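Local coordinates for putative ABC-transporter ATP-binding protein (Alicyclobacillus acidocaldarius, PDB 1Z47), which probably binds and hydrolyses ATP as the ATPase subunit of a putative ABC-type sulfate transporter, at residues Y96-H101 / Y105-F110; R131-E136 / A155-L160. One frame throughout, in Å; residues are numbered along the deposited sequence.

Interaction 1 (Y96-H101 / Y105-F110)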
loop_
_atom_site.group_PDB
_atom_site.type_symbol
_atom_site.label_atom_id
_atom_site.label_comp_id
_atom_site.label_asym_id
_atom_site.label_seq_id
_atom_site.Cartn_x
_atom_site.Cartn_y
_atom_site.Cartn_z
ATOM N N TYR B 96 -19.976 -6.600 -6.677
ATOM C CA TYR B 96 -20.398 -7.173 -7.950
ATOM C C TYR B 96 -19.806 -8.559 -8.211
ATOM O O TYR B 96 -19.177 -9.176 -7.344
ATOM C CB TYR B 96 -19.983 -6.223 -9.081
ATOM C CG TYR B 96 -21.041 -5.944 -10.128
ATOM C CD1 TYR B 96 -20.982 -4.781 -10.897
ATOM C CD2 TYR B 96 -22.083 -6.844 -10.367
ATOM C CE1 TYR B 96 -21.930 -4.516 -11.876
ATOM C CE2 TYR B 96 -23.037 -6.589 -11.349
ATOM C CZ TYR B 96 -22.952 -5.424 -12.099
ATOM O OH TYR B 96 -23.881 -5.163 -13.078
ATOM N N ALA B 97 -20.018 -9.037 -9.427
ATOM C CA ALA B 97 -19.514 -10.327 -9.845
ATOM C C ALA B 97 -19.885 -10.483 -11.307
ATOM O O ALA B 97 -21.048 -10.320 -11.679
ATOM C CB ALA B 97 -20.146 -11.436 -9.025
ATOM N N LEU B 98 -18.889 -10.765 -12.139
ATOM C CA LEU B 98 -19.143 -10.962 -13.552
ATOM C C LEU B 98 -20.055 -12.178 -13.663
ATOM O O LEU B 98 -20.058 -13.044 -12.783
ATOM C CB LEU B 98 -17.838 -11.239 -14.308
ATOM C CG LEU B 98 -16.717 -10.197 -14.285
ATOM C CD1 LEU B 98 -15.587 -10.671 -15.209
ATOM C CD2 LEU B 98 -17.243 -8.847 -14.731
ATOM N N PHE B 99 -20.839 -12.234 -14.732
ATOM C CA PHE B 99 -21.726 -13.360 -14.958
ATOM C C PHE B 99 -20.831 -14.494 -15.434
ATOM O O PHE B 99 -20.442 -14.567 -16.599
ATOM C CB PHE B 99 -22.767 -12.966 -15.997
ATOM C CG PHE B 99 -23.537 -11.725 -15.620
ATOM C CD1 PHE B 99 -23.905 -10.794 -16.585
ATOM C CD2 PHE B 99 -23.880 -11.481 -14.290
ATOM C CE1 PHE B 99 -24.606 -9.632 -16.232
ATOM C CE2 PHE B 99 -24.581 -10.324 -13.923
ATOM C CZ PHE B 99 -24.944 -9.400 -14.897
ATOM N N GLN B 100 -20.501 -15.365 -14.491
ATOM C CA GLN B 100 -19.612 -16.496 -14.701
ATOM C C GLN B 100 -19.927 -17.454 -15.838
ATOM O O GLN B 100 -19.035 -18.123 -16.355
ATOM C CB GLN B 100 -19.512 -17.288 -13.396
ATOM C CG GLN B 100 -19.054 -16.440 -12.214
ATOM C CD GLN B 100 -17.689 -15.820 -12.444
ATOM O OE1 GLN B 100 -16.713 -16.523 -12.720
ATOM N NE2 GLN B 100 -17.612 -14.500 -12.334
ATOM N N HIS B 101 -21.187 -17.514 -16.245
ATOM C CA HIS B 101 -21.576 -18.448 -17.291
ATOM C C HIS B 101 -21.822 -17.786 -18.641
ATOM O O HIS B 101 -22.385 -18.378 -19.563
ATOM C CB HIS B 101 -22.790 -19.210 -16.779
ATOM C CG HIS B 101 -22.669 -19.570 -15.331
ATOM N ND1 HIS B 101 -23.458 -19.004 -14.352
ATOM C CD2 HIS B 101 -21.778 -20.360 -14.684
ATOM C CE1 HIS B 101 -23.057 -19.426 -13.167
ATOM N NE2 HIS B 101 -22.040 -20.251 -13.339
ATOM N N TYR B 105 -17.693 -11.240 -24.040
ATOM C CA TYR B 105 -18.530 -10.459 -24.964
ATOM C C TYR B 105 -19.937 -10.233 -24.415
ATOM O O TYR B 105 -20.482 -9.117 -24.454
ATOM C CB TYR B 105 -18.653 -11.173 -26.314
ATOM C CG TYR B 105 -19.512 -10.424 -27.320
ATOM C CD1 TYR B 105 -18.929 -9.692 -28.354
ATOM C CD2 TYR B 105 -20.902 -10.451 -27.238
ATOM C CE1 TYR B 105 -19.714 -9.006 -29.294
ATOM C CE2 TYR B 105 -21.690 -9.772 -28.161
ATOM C CZ TYR B 105 -21.086 -9.052 -29.188
ATOM O OH TYR B 105 -21.863 -8.381 -30.107
ATOM N N ASP B 106 -20.550 -11.293 -23.924
ATOM C CA ASP B 106 -21.916 -11.163 -23.433
ATOM C C ASP B 106 -22.014 -10.427 -22.114
ATOM O O ASP B 106 -23.012 -9.751 -21.859
ATOM C CB ASP B 106 -22.580 -12.536 -23.356
ATOM C CG ASP B 106 -22.888 -13.091 -24.725
ATOM O OD1 ASP B 106 -22.898 -12.300 -25.693
ATOM O OD2 ASP B 106 -23.130 -14.303 -24.844
ATOM N N ASN B 107 -20.979 -10.545 -21.285
ATOM C CA ASN B 107 -20.962 -9.834 -20.010
ATOM C C ASN B 107 -20.980 -8.340 -20.295
ATOM O O ASN B 107 -21.718 -7.588 -19.661
ATOM C CB ASN B 107 -19.700 -10.162 -19.222
ATOM C CG ASN B 107 -19.946 -11.185 -18.139
ATOM O OD1 ASN B 107 -20.452 -10.855 -17.063
ATOM N ND2 ASN B 107 -19.603 -12.438 -18.418
ATOM N N VAL B 108 -20.164 -7.929 -21.266
ATOM C CA VAL B 108 -20.049 -6.523 -21.650
ATOM C C VAL B 108 -21.235 -5.939 -22.420
ATOM O O VAL B 108 -21.499 -4.746 -22.315
ATOM C CB VAL B 108 -18.761 -6.280 -22.478
ATOM C CG1 VAL B 108 -18.789 -4.900 -23.119
ATOM C CG2 VAL B 108 -17.542 -6.400 -21.573
ATOM N N SER B 109 -21.954 -6.762 -23.183
ATOM C CA SER B 109 -23.081 -6.251 -23.962
ATOM C C SER B 109 -24.325 -6.072 -23.097
ATOM O O SER B 109 -25.252 -5.355 -23.469
ATOM C CB SER B 109 -23.383 -7.174 -25.156
ATOM O OG SER B 109 -23.963 -8.397 -24.750
ATOM N N PHE B 110 -24.317 -6.715 -21.935
ATOM C CA PHE B 110 -25.416 -6.652 -20.967
ATOM C C PHE B 110 -26.109 -5.279 -20.845
ATOM O O PHE B 110 -27.331 -5.177 -20.950
ATOM C CB PHE B 110 -24.891 -7.075 -19.594
ATOM C CG PHE B 110 -25.970 -7.373 -18.593
ATOM C CD1 PHE B 110 -26.684 -8.570 -18.654
ATOM C CD2 PHE B 110 -26.279 -6.458 -17.590
ATOM C CE1 PHE B 110 -27.692 -8.851 -17.728
ATOM C CE2 PHE B 110 -27.286 -6.730 -16.660
ATOM C CZ PHE B 110 -27.993 -7.930 -16.730
#
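Asn107 OD1 accepts the backbone N-H of Phe99, with Phe99 N at 2.7 Å. The donor lies in the carbonyl plane of the amide, on a lone pair. The other end of the same amide returns the bond: Asn107 ND2 donates a hydrogen bond to Phe99 O at 2.9 Å, and this N-H...O angle is nearly straight at 167°. Phe99 O lies close to the amide plane of Asn107. One side-chain amide thus reads both backbone polar groups of a single residue, much as a neighbouring strand would. ND2 also donates to Thr103 O, so both of its hydrogens are probably used. The side chain reaches the loop with chi1 at -101°, off the staggered value, which the three bonds may compensate. An alanine in place of Asn107 is likely to leave the N-H and C=O of Phe99 without these partners and let the loop shift off the helix.

The Phe99 ring continues the contact. It meets Phe110 in a T-shaped stack, edge of Phe99 to face of Phe110, with the planes at 63° and the ring centroids 4.7 Å apart. Phe99 CE1 stands over the centre of the Phe110 ring, 3.4 Å from Phe110 CD1. Within the loop, Gln100 NE2 bonds back to Leu98 O at 2.9 Å.

The loop follows strand 89-93 in the ABC ATPase domain, in the Q-loop region that leads into the helical subdomain. In relatives this part of the domain faces the membrane subunits. Here a buried amide fixes the loop backbone on helix 104-109, and the aromatic pair adds a more exposed, apolar hold.

Interaction 2 (R131-E136 / A155-L160); sequences RFMRLE and ALARAL
Met133 CE lies over one face of the Leu156-Ala157 peptide, 3.6 Å from Ala157 N. The thioether methyl packs on this peptide face and on the aliphatic carbons of Leu156, and all three residues are buried. The contact belongs to the helical subdomain of the ABC ATPase. Helix 119-132 ends there in a Schellman motif, with Arg134 as the C-prime residue at positive phi. Arg134 N bonds back to Arg131 O at 3.2 Å.

Met133 is the first residue to leave the helix, and its side chain points across to helix 148-160, which starts within the family's LSGGQ signature. This side chain is anti at chi2 and bends at chi3 (80°), which carries CE to Leu156. The Met133 and Leu156 side chains cross at about a right angle, with the methyl at the crossing. Met133 CE lies 3.5 Å from Leu156 CG.

Arg153 ties the same two elements by polar bonds, NE to Met133 O and NH1 to Arg134 O. Phe187 of helix 178-195 also touches Met133. The packing is tight at one point, where Met133 CE is 3.4 Å from Leu156 CB, while Met133 SD sits at a more relaxed 4.2 Å from Ala157 CB.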
loop_
_atom_site.group_PDB
_atom_site.type_symbol
_atom_site.label_atom_id
_atom_site.label_comp_id
_atom_site.label_asym_id
_atom_site.label_seq_id
_atom_site.Cartn_x
_atom_site.Cartn_y
_atom_site.Cartn_z
ATOM N N ARG B 131 -11.758 -3.809 -27.687
ATOM C CA ARG B 131 -10.456 -3.483 -28.241
ATOM C C ARG B 131 -9.814 -2.378 -27.422
ATOM O O ARG B 131 -8.612 -2.423 -27.150
ATOM C CB ARG B 131 -10.568 -3.060 -29.708
ATOM C CG ARG B 131 -10.771 -4.246 -30.644
ATOM C CD ARG B 131 -11.314 -3.815 -32.000
ATOM N NE ARG B 131 -12.453 -2.907 -31.861
ATOM C CZ ARG B 131 -13.381 -2.720 -32.797
ATOM N NH1 ARG B 131 -13.314 -3.384 -33.944
ATOM N NH2 ARG B 131 -14.364 -1.854 -32.589
ATOM N N PHE B 132 -10.600 -1.392 -27.006
ATOM C CA PHE B 132 -10.004 -0.326 -26.217
ATOM C C PHE B 132 -9.358 -0.896 -24.964
ATOM O O PHE B 132 -8.245 -0.522 -24.609
ATOM C CB PHE B 132 -11.032 0.721 -25.798
ATOM C CG PHE B 132 -10.470 1.763 -24.876
ATOM C CD1 PHE B 132 -9.406 2.571 -25.290
ATOM C CD2 PHE B 132 -10.962 1.907 -23.578
ATOM C CE1 PHE B 132 -8.836 3.508 -24.419
ATOM C CE2 PHE B 132 -10.398 2.841 -22.700
ATOM C CZ PHE B 132 -9.335 3.641 -23.121
ATOM N N MET B 133 -10.056 -1.808 -24.299
ATOM C CA MET B 133 -9.517 -2.391 -23.084
ATOM C C MET B 133 -8.657 -3.643 -23.191
ATOM O O MET B 133 -8.437 -4.338 -22.206
ATOM C CB MET B 133 -10.642 -2.565 -22.074
ATOM C CG MET B 133 -10.937 -1.209 -21.425
ATOM S SD MET B 133 -12.494 -1.045 -20.624
ATOM C CE MET B 133 -12.169 -1.845 -19.096
ATOM N N ARG B 134 -8.139 -3.905 -24.382
ATOM C CA ARG B 134 -7.259 -5.042 -24.587
ATOM C C ARG B 134 -7.894 -6.359 -24.147
ATOM O O ARG B 134 -7.246 -7.174 -23.491
ATOM C CB ARG B 134 -5.961 -4.811 -23.806
ATOM C CG ARG B 134 -5.252 -3.506 -24.139
ATOM C CD ARG B 134 -4.518 -3.580 -25.478
ATOM N NE ARG B 134 -3.290 -4.376 -25.398
ATOM C CZ ARG B 134 -2.471 -4.607 -26.425
ATOM N NH1 ARG B 134 -2.742 -4.105 -27.627
ATOM N NH2 ARG B 134 -1.376 -5.337 -26.252
ATOM N N LEU B 135 -9.163 -6.551 -24.489
ATOM C CA LEU B 135 -9.883 -7.778 -24.152
ATOM C C LEU B 135 -10.411 -8.472 -25.396
ATOM O O LEU B 135 -11.311 -9.314 -25.297
ATOM C CB LEU B 135 -11.083 -7.495 -23.249
ATOM C CG LEU B 135 -10.881 -7.084 -21.798
ATOM C CD1 LEU B 135 -12.186 -6.508 -21.268
ATOM C CD2 LEU B 135 -10.428 -8.300 -20.989
ATOM N N GLU B 136 -9.890 -8.110 -26.564
ATOM C CA GLU B 136 -10.368 -8.745 -27.796
ATOM C C GLU B 136 -9.980 -10.235 -27.806
ATOM O O GLU B 136 -10.809 -11.104 -28.104
ATOM C CB GLU B 136 -9.789 -8.031 -29.029
ATOM C CG GLU B 136 -8.268 -8.095 -29.116
ATOM C CD GLU B 136 -7.592 -7.579 -27.852
ATOM O OE1 GLU B 136 -7.633 -6.347 -27.616
ATOM O OE2 GLU B 136 -7.038 -8.415 -27.092
ATOM N N ALA B 155 -15.225 -6.012 -16.014
ATOM C CA ALA B 155 -16.231 -5.357 -15.186
ATOM C C ALA B 155 -16.324 -3.871 -15.553
ATOM O O ALA B 155 -17.413 -3.296 -15.623
ATOM C CB ALA B 155 -15.868 -5.534 -13.673
ATOM N N LEU B 156 -15.185 -3.239 -15.791
ATOM C CA LEU B 156 -15.200 -1.830 -16.172
ATOM C C LEU B 156 -15.859 -1.685 -17.556
ATOM O O LEU B 156 -16.581 -0.709 -17.810
ATOM C CB LEU B 156 -13.775 -1.251 -16.187
ATOM C CG LEU B 156 -13.601 0.216 -16.614
ATOM C CD1 LEU B 156 -14.460 1.133 -15.742
ATOM C CD2 LEU B 156 -12.127 0.609 -16.499
ATOM N N ALA B 157 -15.641 -2.659 -18.443
ATOM C CA ALA B 157 -16.250 -2.600 -19.782
ATOM C C ALA B 157 -17.790 -2.700 -19.698
ATOM O O ALA B 157 -18.510 -1.941 -20.365
ATOM C CB ALA B 157 -15.674 -3.721 -20.680
ATOM N N ARG B 158 -18.280 -3.634 -18.884
ATOM C CA ARG B 158 -19.719 -3.837 -18.661
ATOM C C ARG B 158 -20.360 -2.568 -18.124
ATOM O O ARG B 158 -21.414 -2.154 -18.589
ATOM C CB ARG B 158 -19.965 -4.963 -17.640
ATOM C CG ARG B 158 -21.419 -5.134 -17.205
ATOM C CD ARG B 158 -21.618 -6.387 -16.345
ATOM N NE ARG B 158 -20.855 -6.317 -15.096
ATOM C CZ ARG B 158 -20.778 -7.293 -14.190
ATOM N NH1 ARG B 158 -20.054 -7.120 -13.087
ATOM N NH2 ARG B 158 -21.410 -8.447 -14.378
ATOM N N ALA B 159 -19.721 -1.957 -17.132
ATOM C CA ALA B 159 -20.241 -0.733 -16.525
ATOM C C ALA B 159 -20.308 0.410 -17.526
ATOM O O ALA B 159 -21.251 1.194 -17.498
ATOM C CB ALA B 159 -19.366 -0.315 -15.314
ATOM N N LEU B 160 -19.322 0.490 -18.417
ATOM C CA LEU B 160 -19.257 1.564 -19.397
ATOM C C LEU B 160 -20.093 1.421 -20.652
ATOM O O LEU B 160 -20.428 2.424 -21.297
ATOM C CB LEU B 160 -17.814 1.776 -19.828
ATOM C CG LEU B 160 -16.921 2.415 -18.766
ATOM C CD1 LEU B 160 -15.482 2.453 -19.273
ATOM C CD2 LEU B 160 -17.445 3.821 -18.450
#

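Overall arrangement
The two contacts follow each other along the chain: interaction 1 is complete before the first residue of interaction 2. Their centres are 11 Å apart, and both lie within the ABC ATPase domain. Helix 148-160 joins them. It is the second partner of interaction 2, and its Arg158 and Ala157 touch interaction 1. Arg158 lies against Tyr96 and Phe99 in cation-pi contacts, and Ala157 packs on Val108 of helix 104-109. Helices 104-109, 119-132 and 148-160 thus form one packed unit. This places the Q-loop region beside the helix that begins in the signature motif.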